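PDB 2ZK9: protein-glutaminase from Chryseobacterium proteolyticum, which hydrolyses the side-chain amide of glutamine residues within proteins, turning them into glutamate and releasing ammonia. Local coordinates for residues 115-118 against 119-123; 12-15 against 16-19; 160-163 against 164-168; 48-51 against 52-56. All coordinates share one frame; numbering follows the deposited sequence.

Interaction 1: 115-118 against 119-123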
# COMPACT_ATOMS: atom_id res chain seq x y z
N THR A 115 -7.22 -1.41 11.94
CA THR A 115 -7.05 -0.50 13.07
C THR A 115 -5.58 -0.41 13.44
O THR A 115 -5.12 0.72 13.71
CB THR A 115 -7.88 -0.97 14.26
OG1 THR A 115 -7.54 -2.35 14.45
CG2 THR A 115 -9.37 -0.88 13.98
N ALA A 116 -4.81 -1.49 13.41
CA ALA A 116 -3.37 -1.37 13.68
C ALA A 116 -2.69 -0.53 12.62
O ALA A 116 -1.79 0.28 12.90
CB ALA A 116 -2.76 -2.76 13.74
N TRP A 117 -3.10 -0.72 11.38
CA TRP A 117 -2.53 0.02 10.27
C TRP A 117 -2.76 1.53 10.39
O TRP A 117 -1.84 2.33 10.25
CB TRP A 117 -3.07 -0.53 8.97
CG TRP A 117 -2.57 0.16 7.74
CD1 TRP A 117 -1.33 0.10 7.18
CD2 TRP A 117 -3.35 1.01 6.91
NE1 TRP A 117 -1.29 0.86 6.04
CE2 TRP A 117 -2.51 1.44 5.84
CE3 TRP A 117 -4.67 1.46 6.92
CZ2 TRP A 117 -2.96 2.28 4.85
CZ3 TRP A 117 -5.12 2.30 5.94
CH2 TRP A 117 -4.28 2.71 4.90
N ARG A 118 -4.02 1.90 10.62
CA ARG A 118 -4.29 3.34 10.74
C ARG A 118 -3.52 3.94 11.90
O ARG A 118 -3.04 5.07 11.84
CB ARG A 118 -5.77 3.61 10.89
CG ARG A 118 -6.55 3.30 9.58
CD ARG A 118 -7.97 3.91 9.61
NE ARG A 118 -8.78 3.46 10.72
CZ ARG A 118 -9.47 2.33 10.71
NH1 ARG A 118 -9.47 1.50 9.69
NH2 ARG A 118 -10.19 2.02 11.82
N ASN A 119 -3.40 3.17 13.01
CA ASN A 119 -2.62 3.71 14.14
C ASN A 119 -1.15 3.92 13.78
O ASN A 119 -0.57 4.89 14.29
CB ASN A 119 -2.82 2.76 15.33
CG ASN A 119 -2.12 3.28 16.56
OD1 ASN A 119 -1.11 2.68 16.96
ND2 ASN A 119 -2.58 4.35 17.14
N ALA A 120 -0.56 3.09 12.91
CA ALA A 120 0.80 3.32 12.45
C ALA A 120 0.93 4.52 11.56
O ALA A 120 2.05 4.99 11.32
CB ALA A 120 1.32 2.08 11.74
N CYS A 121 -0.19 5.04 11.04
CA CYS A 121 -0.21 6.28 10.26
C CYS A 121 -0.34 7.52 11.11
O CYS A 121 -0.35 8.62 10.56
CB CYS A 121 -1.36 6.21 9.25
SG CYS A 121 -1.21 4.92 8.01
N VAL A 122 -0.45 7.35 12.43
CA VAL A 122 -0.51 8.47 13.36
C VAL A 122 0.49 8.18 14.48
O VAL A 122 0.17 8.19 15.67
CB VAL A 122 -1.93 8.75 13.85
CG1 VAL A 122 -2.69 9.45 12.70
CG2 VAL A 122 -2.65 7.52 14.37
N ASN A 123 1.75 7.96 14.10
CA ASN A 123 2.81 7.54 14.99
C ASN A 123 3.38 8.77 15.70
O ASN A 123 4.10 9.55 15.08
CB ASN A 123 3.86 6.78 14.18
CG ASN A 123 4.91 6.17 15.05
OD1 ASN A 123 5.22 6.64 16.13
ND2 ASN A 123 5.49 5.09 14.52
O HOH W 1 -0.35 0.36 15.28
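C121 places its sulfur over the indole of W117, one helical turn earlier. SG of C121 lies 4.5 Å from the centroid of the five-membered ring of W117 and 17° off the ring normal, which defines a sulfur-aromatic contact over the face; W117 CE2 comes closest, 4.3 Å from that SG. The C121 torsion responsible keeps SG beside its own backbone N and anti to the carbonyl carbon (chi1 -64°). The backbone here is leaving regular helix. N119 N still bonds to T115 O at 3.1 Å, but C121 N divides its hydrogen between a weak bond to W117 O at 3.3 Å and a shorter one to R118 O at 3.0 Å, in which the donor stands above the carbonyl plane. On the outer side N119 has CG anti to the backbone N (chi1 -176°), and a water donates to both its OD1, at 3.0 Å, and A116 O, at 2.8 Å. R118 sends its guanidinium elsewhere, to D114 and Q63. Helix 114-120 thus lies against the mixed sheet: W117 and C121 both touch V65 of strand 61-66, W117 meets A85 and C121 meets H83 on strand 82-91, and W117 NE1 is bonded to D103.

Interaction 2: 12-15 against 16-19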
# COMPACT_ATOMS: atom_id res chain seq x y z
N ASN A 12 -1.16 -15.88 3.20
CA ASN A 12 0.29 -15.81 3.51
C ASN A 12 1.13 -15.93 2.27
O ASN A 12 2.15 -15.26 2.10
CB ASN A 12 0.62 -16.92 4.54
CG ASN A 12 0.06 -16.56 5.90
OD1 ASN A 12 -0.17 -15.43 6.31
ND2 ASN A 12 -0.14 -17.65 6.68
N SER A 13 0.75 -16.79 1.37
CA SER A 13 1.43 -16.91 0.09
C SER A 13 1.42 -15.58 -0.64
O SER A 13 2.43 -15.15 -1.24
CB SER A 13 0.75 -18.02 -0.76
OG SER A 13 1.37 -17.99 -2.03
N LEU A 14 0.25 -14.95 -0.70
CA LEU A 14 0.15 -13.67 -1.40
C LEU A 14 1.02 -12.61 -0.69
O LEU A 14 1.69 -11.81 -1.38
CB LEU A 14 -1.30 -13.25 -1.48
CG LEU A 14 -2.22 -14.08 -2.33
CD1 LEU A 14 -3.67 -13.72 -2.01
CD2 LEU A 14 -1.90 -13.80 -3.80
N PHE A 15 1.03 -12.57 0.63
CA PHE A 15 1.92 -11.66 1.35
C PHE A 15 3.38 -11.89 0.92
O PHE A 15 4.11 -10.93 0.64
CB PHE A 15 1.73 -11.81 2.86
CG PHE A 15 2.62 -10.84 3.59
CD1 PHE A 15 3.90 -11.18 4.02
CD2 PHE A 15 2.19 -9.57 3.81
CE1 PHE A 15 4.69 -10.24 4.62
CE2 PHE A 15 2.99 -8.62 4.40
CZ PHE A 15 4.25 -8.95 4.77
N ASN A 16 3.79 -13.15 0.92
CA ASN A 16 5.16 -13.45 0.52
C ASN A 16 5.46 -13.03 -0.90
O ASN A 16 6.56 -12.51 -1.21
CB ASN A 16 5.43 -14.95 0.76
CG ASN A 16 5.50 -15.31 2.22
OD1 ASN A 16 5.76 -14.51 3.11
ND2 ASN A 16 5.22 -16.61 2.42
N GLN A 17 4.51 -13.26 -1.81
CA GLN A 17 4.69 -12.84 -3.19
C GLN A 17 4.90 -11.34 -3.28
O GLN A 17 5.75 -10.87 -4.06
CB GLN A 17 3.50 -13.25 -4.06
CG GLN A 17 3.34 -14.77 -4.16
CD GLN A 17 2.11 -15.04 -4.96
OE1 GLN A 17 2.02 -14.46 -6.05
NE2 GLN A 17 1.19 -15.83 -4.43
N ILE A 18 4.13 -10.60 -2.53
CA ILE A 18 4.29 -9.11 -2.50
C ILE A 18 5.63 -8.75 -1.92
O ILE A 18 6.35 -7.93 -2.50
CB ILE A 18 3.10 -8.52 -1.70
CG1 ILE A 18 1.80 -8.60 -2.53
CG2 ILE A 18 3.43 -7.09 -1.34
CD1 ILE A 18 0.57 -8.35 -1.72
N LYS A 19 6.01 -9.36 -0.80
CA LYS A 19 7.27 -9.00 -0.15
C LYS A 19 8.44 -9.31 -1.06
O LYS A 19 9.43 -8.59 -1.09
CB LYS A 19 7.38 -9.66 1.23
CG LYS A 19 8.50 -8.95 2.04
CD LYS A 19 8.56 -9.35 3.49
CE LYS A 19 9.62 -8.69 4.29
NZ LYS A 19 9.78 -9.28 5.62
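N16 meets both N12 and F15. Its backbone N is bonded to N12 O at 2.9 Å, with the N-H aimed almost straight at the oxygen (167°). Having CG beside its backbone N (chi1 -70°), the residue folds its amide back along the previous turn, which brings N16 CG to 3.4 Å from N12 O; ND2 is close as well but badly angled for a bond. N16 OD1 lies at the edge of the F15 ring, in the ring plane and 3.9 Å from F15 CD1, the ring and amide planes standing 68° apart. Q17 follows, its N bonded to S13 O at 2.9 Å. Its side chain is modelled in two conformers; in the one described, the polar end turns to N56, just beyond the C-terminal end of helix 42-55. The unbroken four-residue bonding marks this as regular alpha-helix, and helix 8-19 is amphipathic, with L14, F15 and I18 buried while N16 and K19 face solvent. I18 N reaches L14 O at 3.0 Å, and its branches pack on M49, I52 and L53 of helix 42-55. K19 bonds through N to F15 O at 2.9 Å; its extended chain lies alongside the phenyl, pointing the same way, with K19 CD 4.1 Å from F15 CE1, and continues until NZ meets S108 O. The F15 ring also packs on P111 and I102. Putting an alanine at F15 would probably open a gap beside those two residues and leave K19 CD without its ring neighbour.

Interaction 3: 160-163 against 164-168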
# COMPACT_ATOMS: atom_id res chain seq x y z
N ASN A 160 3.60 1.84 -12.74
CA ASN A 160 4.93 1.33 -13.09
C ASN A 160 5.89 2.48 -13.30
O ASN A 160 7.07 2.38 -12.97
CB ASN A 160 4.84 0.40 -14.29
CG ASN A 160 4.21 -0.91 -13.95
OD1 ASN A 160 4.58 -1.54 -12.94
ND2 ASN A 160 3.35 -1.41 -14.81
N CYS A 161 5.41 3.59 -13.87
CA CYS A 161 6.26 4.76 -14.11
C CYS A 161 6.74 5.36 -12.80
O CYS A 161 7.93 5.69 -12.63
CB CYS A 161 5.48 5.83 -14.89
SG CYS A 161 6.53 7.10 -15.66
N VAL A 162 5.83 5.49 -11.82
CA VAL A 162 6.18 6.07 -10.52
C VAL A 162 7.14 5.14 -9.80
O VAL A 162 8.14 5.59 -9.23
CB VAL A 162 4.92 6.38 -9.73
CG1 VAL A 162 5.25 6.70 -8.29
CG2 VAL A 162 4.14 7.50 -10.40
N LEU A 163 6.84 3.85 -9.77
CA LEU A 163 7.76 2.92 -9.11
C LEU A 163 9.16 3.00 -9.71
O LEU A 163 10.15 2.99 -8.98
CB LEU A 163 7.24 1.49 -9.16
CG LEU A 163 5.95 1.21 -8.37
CD1 LEU A 163 5.51 -0.21 -8.63
CD2 LEU A 163 6.15 1.48 -6.89
N THR A 164 9.27 3.09 -11.03
CA THR A 164 10.56 3.21 -11.66
C THR A 164 11.26 4.49 -11.25
O THR A 164 12.46 4.48 -10.92
CB THR A 164 10.44 3.07 -13.17
OG1 THR A 164 9.98 1.74 -13.45
CG2 THR A 164 11.75 3.28 -13.86
N LYS A 165 10.52 5.60 -11.21
CA LYS A 165 11.14 6.85 -10.78
C LYS A 165 11.68 6.79 -9.37
O LYS A 165 12.70 7.45 -9.06
CB LYS A 165 10.13 7.97 -10.93
CG LYS A 165 10.19 8.56 -12.33
CD LYS A 165 9.24 9.73 -12.50
CE LYS A 165 9.22 10.14 -13.97
NZ LYS A 165 10.55 10.67 -14.38
N PHE A 166 11.07 6.04 -8.49
CA PHE A 166 11.47 5.95 -7.11
C PHE A 166 12.36 4.76 -6.79
O PHE A 166 12.74 4.54 -5.63
CB PHE A 166 10.27 5.96 -6.16
CG PHE A 166 9.40 7.21 -6.21
CD1 PHE A 166 9.79 8.41 -6.78
CD2 PHE A 166 8.15 7.18 -5.59
CE1 PHE A 166 8.96 9.52 -6.75
CE2 PHE A 166 7.34 8.27 -5.57
CZ PHE A 166 7.73 9.44 -6.17
N SER A 167 12.75 3.98 -7.79
CA SER A 167 13.42 2.71 -7.63
C SER A 167 14.66 2.77 -6.76
O SER A 167 14.88 1.83 -5.99
CB SER A 167 13.77 2.14 -8.99
OG SER A 167 14.59 2.98 -9.79
N LEU A 168 15.49 3.80 -6.94
CA LEU A 168 16.76 3.87 -6.19
C LEU A 168 16.65 4.54 -4.83
O LEU A 168 17.66 4.63 -4.12
CB LEU A 168 17.78 4.62 -7.10
CG LEU A 168 17.89 4.05 -8.50
CD1 LEU A 168 18.89 4.93 -9.26
CD2 LEU A 168 18.28 2.58 -8.39
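Two torsions bring V162 and F166 together. V162 holds CG1 anti to its backbone N (chi1 168°), and F166 holds CG beside its own N and anti to the carbonyl carbon (chi1 -61°). With these settings the valine branch and the phenyl ring lie side by side and point the same way, V162 CG1 being 3.8 Å from F166 CE2 and 4.0 Å from F166 CD2. The ring base also sits near the backbone one turn back, where F166 CG is 3.7 Å from V162 O, approached obliquely. The hydroxyl of T164 turns back along the helix, OG1 coming to 3.0 Å from N160 O. That oxygen already receives T164 N, also at 3.0 Å from N160 O; whether the hydroxyl adds a second bond is not settled, since its proton has another acceptor within reach. Further along, K165 N bonds to C161 O at 3.0 Å and F166 N to V162 O at 3.1 Å, but F166 N also makes a weak bond to L163 O, and S167 N donates to T164 O, evidence that the ladder is shifting from four-residue to three-residue spacing. Around this turn, C161 forms a disulfide with C183, joining the helix to the C-terminal tail, and F166 meets Y37 edge-to-face, its side chain about 7 Å from a bound sodium ion. Helix 157-165 rests on helix 42-55, where V162 packs on Y43 and A44, L163 packs on K48, and N160 OD1 is bonded to K48 NZ.

Interaction 4: 48-51 against 52-56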
# COMPACT_ATOMS: atom_id res chain seq x y z
N LYS A 48 0.24 -1.77 -7.37
CA LYS A 48 1.13 -2.86 -7.75
C LYS A 48 0.89 -4.10 -6.90
O LYS A 48 0.89 -5.22 -7.40
CB LYS A 48 2.58 -2.42 -7.69
CG LYS A 48 3.56 -3.33 -8.38
CD LYS A 48 3.44 -3.32 -9.90
CE LYS A 48 4.54 -4.10 -10.57
NZ LYS A 48 4.36 -4.20 -12.02
N MET A 49 0.64 -3.90 -5.60
CA MET A 49 0.24 -5.04 -4.76
C MET A 49 -1.03 -5.68 -5.28
O MET A 49 -1.15 -6.90 -5.31
CB MET A 49 0.05 -4.61 -3.31
CG MET A 49 1.35 -4.21 -2.62
SD MET A 49 1.17 -4.07 -0.82
CE MET A 49 0.36 -2.48 -0.65
N ARG A 50 -1.99 -4.86 -5.68
CA ARG A 50 -3.24 -5.37 -6.25
C ARG A 50 -2.98 -6.15 -7.53
O ARG A 50 -3.59 -7.18 -7.73
CB ARG A 50 -4.21 -4.24 -6.49
CG ARG A 50 -5.46 -4.70 -7.25
CD ARG A 50 -6.45 -3.58 -7.32
NE ARG A 50 -7.67 -3.99 -8.09
CZ ARG A 50 -7.87 -3.74 -9.34
NH1 ARG A 50 -7.03 -3.02 -10.11
NH2 ARG A 50 -9.03 -4.18 -9.89
N GLN A 51 -2.03 -5.72 -8.37
CA GLN A 51 -1.70 -6.45 -9.58
C GLN A 51 -1.22 -7.86 -9.20
O GLN A 51 -1.54 -8.83 -9.91
CB GLN A 51 -0.68 -5.71 -10.42
CG GLN A 51 -0.29 -6.42 -11.71
CD GLN A 51 0.86 -5.77 -12.45
OE1 GLN A 51 1.90 -5.56 -11.86
NE2 GLN A 51 0.59 -5.39 -13.72
N ILE A 52 -0.42 -8.00 -8.16
CA ILE A 52 0.04 -9.31 -7.73
C ILE A 52 -1.15 -10.18 -7.30
O ILE A 52 -1.25 -11.35 -7.67
CB ILE A 52 1.11 -9.20 -6.64
CG1 ILE A 52 2.36 -8.52 -7.24
CG2 ILE A 52 1.39 -10.55 -6.04
CD1 ILE A 52 3.37 -8.08 -6.25
N LEU A 53 -2.08 -9.62 -6.55
CA LEU A 53 -3.28 -10.39 -6.21
C LEU A 53 -4.04 -10.80 -7.48
O LEU A 53 -4.45 -11.96 -7.60
CB LEU A 53 -4.24 -9.61 -5.28
CG LEU A 53 -4.09 -9.98 -3.76
CD1 LEU A 53 -2.72 -9.63 -3.25
CD2 LEU A 53 -5.16 -9.27 -2.97
N MET A 54 -4.19 -9.90 -8.44
CA MET A 54 -4.91 -10.22 -9.63
C MET A 54 -4.20 -11.28 -10.47
O MET A 54 -4.86 -12.12 -11.07
CB MET A 54 -5.22 -8.95 -10.44
CG MET A 54 -6.21 -8.03 -9.79
SD MET A 54 -6.63 -6.57 -10.69
CE MET A 54 -7.44 -7.19 -12.14
N ASN A 55 -2.89 -11.26 -10.49
CA ASN A 55 -2.14 -12.30 -11.18
C ASN A 55 -2.56 -13.66 -10.65
O ASN A 55 -2.56 -14.62 -11.41
CB ASN A 55 -0.65 -12.02 -11.02
CG ASN A 55 -0.08 -10.86 -11.89
OD1 ASN A 55 -0.69 -10.45 -12.91
ND2 ASN A 55 1.08 -10.43 -11.44
N ASN A 56 -2.89 -13.73 -9.38
CA ASN A 56 -3.29 -14.92 -8.66
C ASN A 56 -4.78 -15.20 -8.72
O ASN A 56 -5.23 -16.17 -8.13
CB ASN A 56 -2.91 -14.82 -7.17
CG ASN A 56 -1.48 -15.14 -6.85
OD1 ASN A 56 -1.02 -16.25 -6.55
ND2 ASN A 56 -0.60 -14.15 -6.99
O HOH W 2 3.00 -7.96 -11.07
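The last turns of helix 42-55 carry a methionine sulfur on a guanidinium face, M54 over R50. SD of M54 stands 3.3 Å above the R50 guanidinium plane, over its centre, and is 3.4 Å from R50 CZ. R50 reaches this position by running extended from CG to NE, with CG anti to its backbone N (chi1 173°), while M54 sends CG beside its N (chi1 -68°) and crosses the arginine obliquely. M54 N is bonded to R50 O at 2.9 Å, the i to i+4 helical bond that puts the two residues one turn apart. R50 NE forms a salt bridge with D59. A leucine in place of R50 would probably leave D59 without that mate and deprive M54 SD of the flat group beneath it. On another side of the helix, K48 NZ donates to Q51 OE1 at 2.8 Å, in the carbonyl plane and on a lone pair; a water donates to the same OE1 at 2.8 Å and accepts a weak bond from N55 ND2. N55 N is bonded to Q51 O at 2.8 Å. The buried side belongs to M49, I52 and L53, of which M49 and L53 touch strand 82-91. One helical face on a sheet and another bearing polar chains is typical of an amphipathic helix, consistent with the papain-like folds of peptidase clan CA.

All four contacts are local: each lies along one helix, interactions 1, 3 and 4 running on past its C-terminal end. None closes a long loop, and along the chain they run in series without nesting or crossing: interaction 2, interaction 4, interaction 1, interaction 3. Interactions 2 and 4, on successive helices with centres 10 Å apart, touch directly, through apolar packing and, at the end of helix 42-55, through L14 CD2 resting 3.4 Å from N56 CG. Interaction 4 also touches interaction 3, linking helix 42-55 to the later helix 157-165. Interaction 1 touches none of the others; its nearest atoms are about 8 Å from those of interaction 4, on the opposite side of the chain's centre, with strand 82-91 touched by both.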